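Long-range contacts in oxidoreductase, NAD-binding/iron-sulfur cluster-binding protein (Nitratireductor pacificus pht-3B, PDB 6ZXU), which acts as a catabolic reductive dehalogenase that carries cobalamin and two [4Fe-4S] clusters: residues A[146-151]-A[169-174]; A[150-155]-A[228-233]. All coordinates share one frame; numbering follows the deposited sequence.

How the contacts relate
Contact 1 and contact 2 start from the same place in the chain, the end of strand 142-149 and the loop after it, and share Phe150 and Gly151; their centres lie about 8 Å apart. Helix 168-190 follows soon after in sequence and gives contact 1, whereas the turn before strand 232-239 returns much later to make contact 2. Both strands are central neighbours in an antiparallel sheet of order 1-2-4-3. A second sheet (394-399, 422-429, 514-521, 474-477) repeats that order, its strand 514-521 holding cobalamin-binding residues, consistent with an internal duplication. Both contacts lie at the first sheet, away from the cofactors, and fasten helix and turn to one strand end.

Contact 1: A[146-151]-A[169-174]; sequences FAVQFG and AARTDM
Arg171 NH1 is gripped by two acceptors, one across the contact and one on its own helix. It donates to Gln149 O at 3.1 Å, in the carbonyl plane and on a lone pair, although the bond is bent, with an N-H...O angle of 142°. The second bond, to Thr172 OG1 at 2.9 Å, ties the guanidinium to the next side chain, whose hydroxyl also bonds Asn168 O one helical turn earlier. A bend at chi2 (-95°) turns CD off the line of the chain, and the guanidinium lies against the backbone of Gly151. Gly151 N sits above one face, offset toward the rim and making no bond there, and Gly151 CA comes within 3.4 Å of Arg171 NH2; a CB on this residue would collide with that nitrogen. Beyond the two segments, Arg171 NH2 bonds Tyr389 O and the group makes a cation-pi contact with Tyr389, so its rotation is probably well fixed.

Thr172 carries the apolar half with its methyl, which is anti to the backbone N. CG2 lies 3.7 Å from Val148 CG1, the two side chains sliding past each other in opposite directions. Phe150 turns its CD1 to Thr172 OG1 at 3.7 Å, while its CZ meets Ala169 CB at 4.3 Å. The axes of helix segment 169-174 and strand segment 146-149 approach to 8.6 Å, with 135° between their directions; Arg233 of the adjacent strand 232-239 touches Ala169 and Thr172, and helix 74-85 packs on Ala170 and Met174.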
loop_
_atom_site.group_PDB
_atom_site.type_symbol
_atom_site.label_atom_id
_atom_site.label_comp_id
_atom_site.label_asym_id
_atom_site.label_seq_id
_atom_site.Cartn_x
_atom_site.Cartn_y
_atom_site.Cartn_z
ATOM N N PHE A 146 2.614 -12.460 16.560
ATOM C CA PHE A 146 1.822 -12.456 15.332
ATOM C C PHE A 146 2.298 -13.485 14.372
ATOM O O PHE A 146 3.461 -13.871 14.379
ATOM C CB PHE A 146 1.759 -11.101 14.708
ATOM C CG PHE A 146 3.091 -10.600 14.273
ATOM C CD1 PHE A 146 3.600 -11.007 13.023
ATOM C CD2 PHE A 146 3.800 -9.710 15.034
ATOM C CE1 PHE A 146 4.807 -10.511 12.590
ATOM C CE2 PHE A 146 5.067 -9.261 14.620
ATOM C CZ PHE A 146 5.584 -9.686 13.401
ATOM N N ALA A 147 1.376 -13.985 13.548
ATOM C CA ALA A 147 1.663 -14.991 12.521
ATOM C C ALA A 147 1.367 -14.324 11.172
ATOM O O ALA A 147 0.451 -13.501 11.020
ATOM C CB ALA A 147 0.838 -16.231 12.661
ATOM N N VAL A 148 2.158 -14.673 10.209
ATOM C CA VAL A 148 1.836 -14.363 8.813
ATOM C C VAL A 148 1.651 -15.680 8.094
ATOM O O VAL A 148 2.548 -16.527 8.079
ATOM C CB VAL A 148 2.967 -13.479 8.169
ATOM C CG1 VAL A 148 2.786 -13.329 6.637
ATOM C CG2 VAL A 148 3.008 -12.149 8.830
ATOM N N GLN A 149 0.565 -15.838 7.369
ATOM C CA GLN A 149 0.353 -17.055 6.575
ATOM C C GLN A 149 1.290 -17.176 5.384
ATOM O O GLN A 149 1.675 -16.201 4.776
ATOM C CB GLN A 149 -1.128 -17.121 6.086
ATOM C CG GLN A 149 -1.449 -18.498 5.531
ATOM C CD GLN A 149 -2.920 -18.825 5.305
ATOM O OE1 GLN A 149 -3.298 -20.001 5.218
ATOM N NE2 GLN A 149 -3.723 -17.821 5.135
ATOM N N PHE A 150 1.683 -18.402 5.067
ATOM C CA PHE A 150 2.422 -18.680 3.866
ATOM C C PHE A 150 1.673 -18.137 2.694
ATOM O O PHE A 150 0.444 -18.169 2.673
ATOM C CB PHE A 150 2.559 -20.219 3.640
ATOM C CG PHE A 150 3.728 -20.852 4.338
ATOM C CD1 PHE A 150 4.370 -20.231 5.339
ATOM C CD2 PHE A 150 4.122 -22.141 4.000
ATOM C CE1 PHE A 150 5.426 -20.829 6.013
ATOM C CE2 PHE A 150 5.176 -22.745 4.657
ATOM C CZ PHE A 150 5.828 -22.085 5.689
ATOM N N GLY A 151 2.422 -17.723 1.677
ATOM C CA GLY A 151 1.812 -17.340 0.390
ATOM C C GLY A 151 1.303 -18.529 -0.382
ATOM O O GLY A 151 1.825 -19.643 -0.270
ATOM N N ALA A 169 8.915 -20.198 3.645
ATOM C CA ALA A 169 9.314 -19.863 5.011
ATOM C C ALA A 169 10.208 -18.679 5.064
ATOM O O ALA A 169 10.075 -17.826 5.922
ATOM C CB ALA A 169 10.003 -21.052 5.654
ATOM N N ALA A 170 11.103 -18.563 4.104
ATOM C CA ALA A 170 11.970 -17.348 3.992
ATOM C C ALA A 170 11.219 -16.086 3.534
ATOM O O ALA A 170 11.393 -15.024 4.073
ATOM C CB ALA A 170 13.123 -17.625 3.037
ATOM N N ARG A 171 10.334 -16.242 2.557
ATOM C CA ARG A 171 9.408 -15.186 2.153
ATOM C C ARG A 171 8.556 -14.711 3.348
ATOM O O ARG A 171 8.439 -13.531 3.619
ATOM C CB ARG A 171 8.534 -15.712 1.014
ATOM C CG ARG A 171 7.374 -14.831 0.530
ATOM C CD ARG A 171 6.134 -15.277 1.256
ATOM N NE ARG A 171 4.864 -14.748 0.810
ATOM C CZ ARG A 171 3.824 -14.645 1.608
ATOM N NH1 ARG A 171 3.865 -15.098 2.849
ATOM N NH2 ARG A 171 2.690 -14.177 1.143
ATOM N N THR A 172 7.960 -15.645 4.042
ATOM C CA THR A 172 7.122 -15.294 5.170
ATOM C C THR A 172 7.957 -14.792 6.368
ATOM O O THR A 172 7.545 -13.848 7.045
ATOM C CB THR A 172 6.248 -16.471 5.506
ATOM O OG1 THR A 172 5.590 -16.948 4.311
ATOM C CG2 THR A 172 5.233 -16.078 6.548
ATOM N N ASP A 173 9.121 -15.363 6.609
ATOM C CA ASP A 173 10.048 -14.735 7.584
ATOM C C ASP A 173 10.367 -13.288 7.276
ATOM O O ASP A 173 10.440 -12.441 8.179
ATOM C CB ASP A 173 11.354 -15.544 7.739
ATOM C CG ASP A 173 11.211 -16.755 8.645
ATOM O OD1 ASP A 173 10.183 -16.899 9.390
ATOM O OD2 ASP A 173 12.114 -17.608 8.602
ATOM N N MET A 174 10.658 -12.996 6.017
ATOM C CA MET A 174 10.911 -11.585 5.617
ATOM C C MET A 174 9.778 -10.645 6.036
ATOM O O MET A 174 9.995 -9.552 6.586
ATOM C CB MET A 174 11.125 -11.511 4.073
ATOM C CG MET A 174 11.377 -10.117 3.573
ATOM S SD MET A 174 11.277 -10.022 1.734
ATOM C CE MET A 174 9.539 -10.538 1.449
#

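Contact 2: A[150-155]-A[228-233]; sequences FGREPE and LRRGFR
A type I beta turn from Leu228 to Gly231, closed by Gly231 N to Leu228 O at 3.1 Å, leads into strand 232-239, and its last residue, Gly231, lies against one face of the Phe150 ring. Phe150 N donates to Gly231 O at 2.9 Å in a nearly straight bond (173°), reaching the oxygen from well above the carbonyl plane. The ring lies over Gly231 in a CH-pi contact: Gly231 CA stands 4.2 Å from the ring centroid and 14° off the normal, and Gly231 C lies over that face, offset toward the rim. CG of Phe150 is anti to the carbonyl carbon, beside the backbone N, and CD2 of Phe150 comes to 3.2 Å from Arg230 O. At the ring edge, in plane, Arg233 CG meets Phe150 CE1 at 3.8 Å.

The Phe150-Gly231 bond carries the antiparallel pairing of Val148 with Arg233 one residue past the end of strand 142-149. Gly231 has a positive phi, and a CB there would crowd both Phe150 CD2 and the carbonyl oxygen of Arg230. Replacing Phe150, an alanine here would probably open a gap over Gly231 and leave Arg233 CG without its aromatic neighbour.

Farther along, Arg152 lays its CG over the centre of the Arg230 guanidinium, 3.6 Å from Arg230 CZ, while Phe150 O lies at the edge of that group. The two guanidinium planes are 51° apart, and Arg152 NE stays 5.0 Å from Arg230 NH1. Arg230 NH1 forms a salt bridge with Glu279, and Arg152 NH2 hydrogen-bonds Arg281 O.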
loop_
_atom_site.group_PDB
_atom_site.type_symbol
_atom_site.label_atom_id
_atom_site.label_comp_id
_atom_site.label_asym_id
_atom_site.label_seq_id
_atom_site.Cartn_x
_atom_site.Cartn_y
_atom_site.Cartn_z
ATOM N N PHE A 150 1.683 -18.402 5.067
ATOM C CA PHE A 150 2.422 -18.680 3.866
ATOM C C PHE A 150 1.673 -18.137 2.694
ATOM O O PHE A 150 0.444 -18.169 2.673
ATOM C CB PHE A 150 2.559 -20.219 3.640
ATOM C CG PHE A 150 3.728 -20.852 4.338
ATOM C CD1 PHE A 150 4.370 -20.231 5.339
ATOM C CD2 PHE A 150 4.122 -22.141 4.000
ATOM C CE1 PHE A 150 5.426 -20.829 6.013
ATOM C CE2 PHE A 150 5.176 -22.745 4.657
ATOM C CZ PHE A 150 5.828 -22.085 5.689
ATOM N N GLY A 151 2.422 -17.723 1.677
ATOM C CA GLY A 151 1.812 -17.340 0.390
ATOM C C GLY A 151 1.303 -18.529 -0.382
ATOM O O GLY A 151 1.825 -19.643 -0.270
ATOM N N ARG A 152 0.313 -18.283 -1.238
ATOM C CA ARG A 152 -0.064 -19.246 -2.251
ATOM C C ARG A 152 1.067 -19.412 -3.274
ATOM O O ARG A 152 1.751 -18.439 -3.629
ATOM C CB ARG A 152 -1.287 -18.784 -3.030
ATOM C CG ARG A 152 -2.591 -18.832 -2.276
ATOM C CD ARG A 152 -3.756 -18.407 -3.188
ATOM N NE ARG A 152 -3.895 -19.319 -4.287
ATOM C CZ ARG A 152 -4.409 -19.017 -5.490
ATOM N NH1 ARG A 152 -4.895 -17.826 -5.746
ATOM N NH2 ARG A 152 -4.417 -19.920 -6.438
ATOM N N GLU A 153 1.277 -20.630 -3.728
ATOM C CA GLU A 153 2.311 -20.868 -4.728
ATOM C C GLU A 153 1.653 -21.352 -6.035
ATOM O O GLU A 153 0.554 -21.868 -6.038
ATOM C CB GLU A 153 3.315 -21.910 -4.249
ATOM C CG GLU A 153 3.892 -21.656 -2.857
ATOM C CD GLU A 153 5.003 -22.689 -2.462
ATOM O OE1 GLU A 153 5.446 -23.450 -3.381
ATOM O OE2 GLU A 153 5.487 -22.724 -1.269
ATOM N N PRO A 154 2.322 -21.126 -7.172
ATOM C CA PRO A 154 1.854 -21.671 -8.406
ATOM C C PRO A 154 1.801 -23.230 -8.347
ATOM O O PRO A 154 2.625 -23.853 -7.654
ATOM C CB PRO A 154 2.913 -21.230 -9.398
ATOM C CG PRO A 154 3.643 -20.151 -8.782
ATOM C CD PRO A 154 3.612 -20.455 -7.331
ATOM N N GLU A 155 0.879 -23.795 -9.089
ATOM C CA GLU A 155 0.785 -25.240 -9.237
ATOM C C GLU A 155 1.912 -25.731 -10.099
ATOM O O GLU A 155 2.595 -24.961 -10.822
ATOM C CB GLU A 155 -0.562 -25.658 -9.867
ATOM C CG GLU A 155 -1.792 -25.104 -9.130
ATOM C CD GLU A 155 -1.992 -25.710 -7.704
ATOM O OE1 GLU A 155 -2.567 -26.842 -7.592
ATOM O OE2 GLU A 155 -1.596 -25.045 -6.675
ATOM N N LEU A 228 -5.075 -20.914 9.391
ATOM C CA LEU A 228 -3.885 -20.684 8.543
ATOM C C LEU A 228 -3.373 -21.987 7.996
ATOM O O LEU A 228 -2.303 -22.436 8.268
ATOM C CB LEU A 228 -2.838 -19.941 9.312
ATOM C CG LEU A 228 -3.245 -18.669 9.994
ATOM C CD1 LEU A 228 -1.989 -17.933 10.488
ATOM C CD2 LEU A 228 -4.149 -17.717 9.214
ATOM N N ARG A 229 -4.195 -22.585 7.159
ATOM C CA ARG A 229 -4.017 -23.900 6.661
ATOM C C ARG A 229 -2.855 -24.039 5.669
ATOM O O ARG A 229 -2.365 -25.138 5.437
ATOM C CB ARG A 229 -5.347 -24.349 6.003
ATOM C CG ARG A 229 -6.538 -24.479 6.974
ATOM N N ARG A 230 -2.363 -22.939 5.133
ATOM C CA ARG A 230 -1.160 -23.041 4.321
ATOM C C ARG A 230 0.181 -23.149 5.091
ATOM O O ARG A 230 1.205 -23.378 4.480
ATOM C CB ARG A 230 -1.104 -21.866 3.321
ATOM C CG ARG A 230 -2.346 -21.810 2.540
ATOM C CD ARG A 230 -2.163 -21.017 1.251
ATOM N NE ARG A 230 -2.523 -19.641 1.439
ATOM C CZ ARG A 230 -3.741 -19.137 1.158
ATOM N NH1 ARG A 230 -4.700 -19.875 0.646
ATOM N NH2 ARG A 230 -3.955 -17.846 1.361
ATOM N N GLY A 231 0.168 -22.990 6.401
ATOM C CA GLY A 231 1.366 -22.768 7.133
ATOM C C GLY A 231 1.568 -21.306 7.380
ATOM O O GLY A 231 0.825 -20.465 6.881
ATOM N N PHE A 232 2.535 -20.985 8.232
ATOM C CA PHE A 232 2.732 -19.652 8.699
ATOM C C PHE A 232 4.154 -19.557 9.343
ATOM O O PHE A 232 4.787 -20.573 9.599
ATOM C CB PHE A 232 1.666 -19.249 9.728
ATOM C CG PHE A 232 1.701 -20.082 10.971
ATOM C CD1 PHE A 232 1.023 -21.276 11.024
ATOM C CD2 PHE A 232 2.470 -19.712 12.044
ATOM C CE1 PHE A 232 1.077 -22.074 12.163
ATOM C CE2 PHE A 232 2.507 -20.501 13.207
ATOM C CZ PHE A 232 1.820 -21.661 13.259
ATOM N N ARG A 233 4.588 -18.320 9.587
ATOM C CA ARG A 233 5.751 -18.006 10.355
ATOM C C ARG A 233 5.414 -16.953 11.356
ATOM O O ARG A 233 4.380 -16.282 11.223
ATOM C CB ARG A 233 6.946 -17.580 9.468
ATOM C CG ARG A 233 7.260 -18.564 8.384
ATOM C CD ARG A 233 7.895 -19.881 8.871
ATOM N NE ARG A 233 9.256 -19.624 9.316
ATOM C CZ ARG A 233 10.139 -20.549 9.679
ATOM N NH1 ARG A 233 9.878 -21.831 9.645
ATOM N NH2 ARG A 233 11.348 -20.144 10.012
#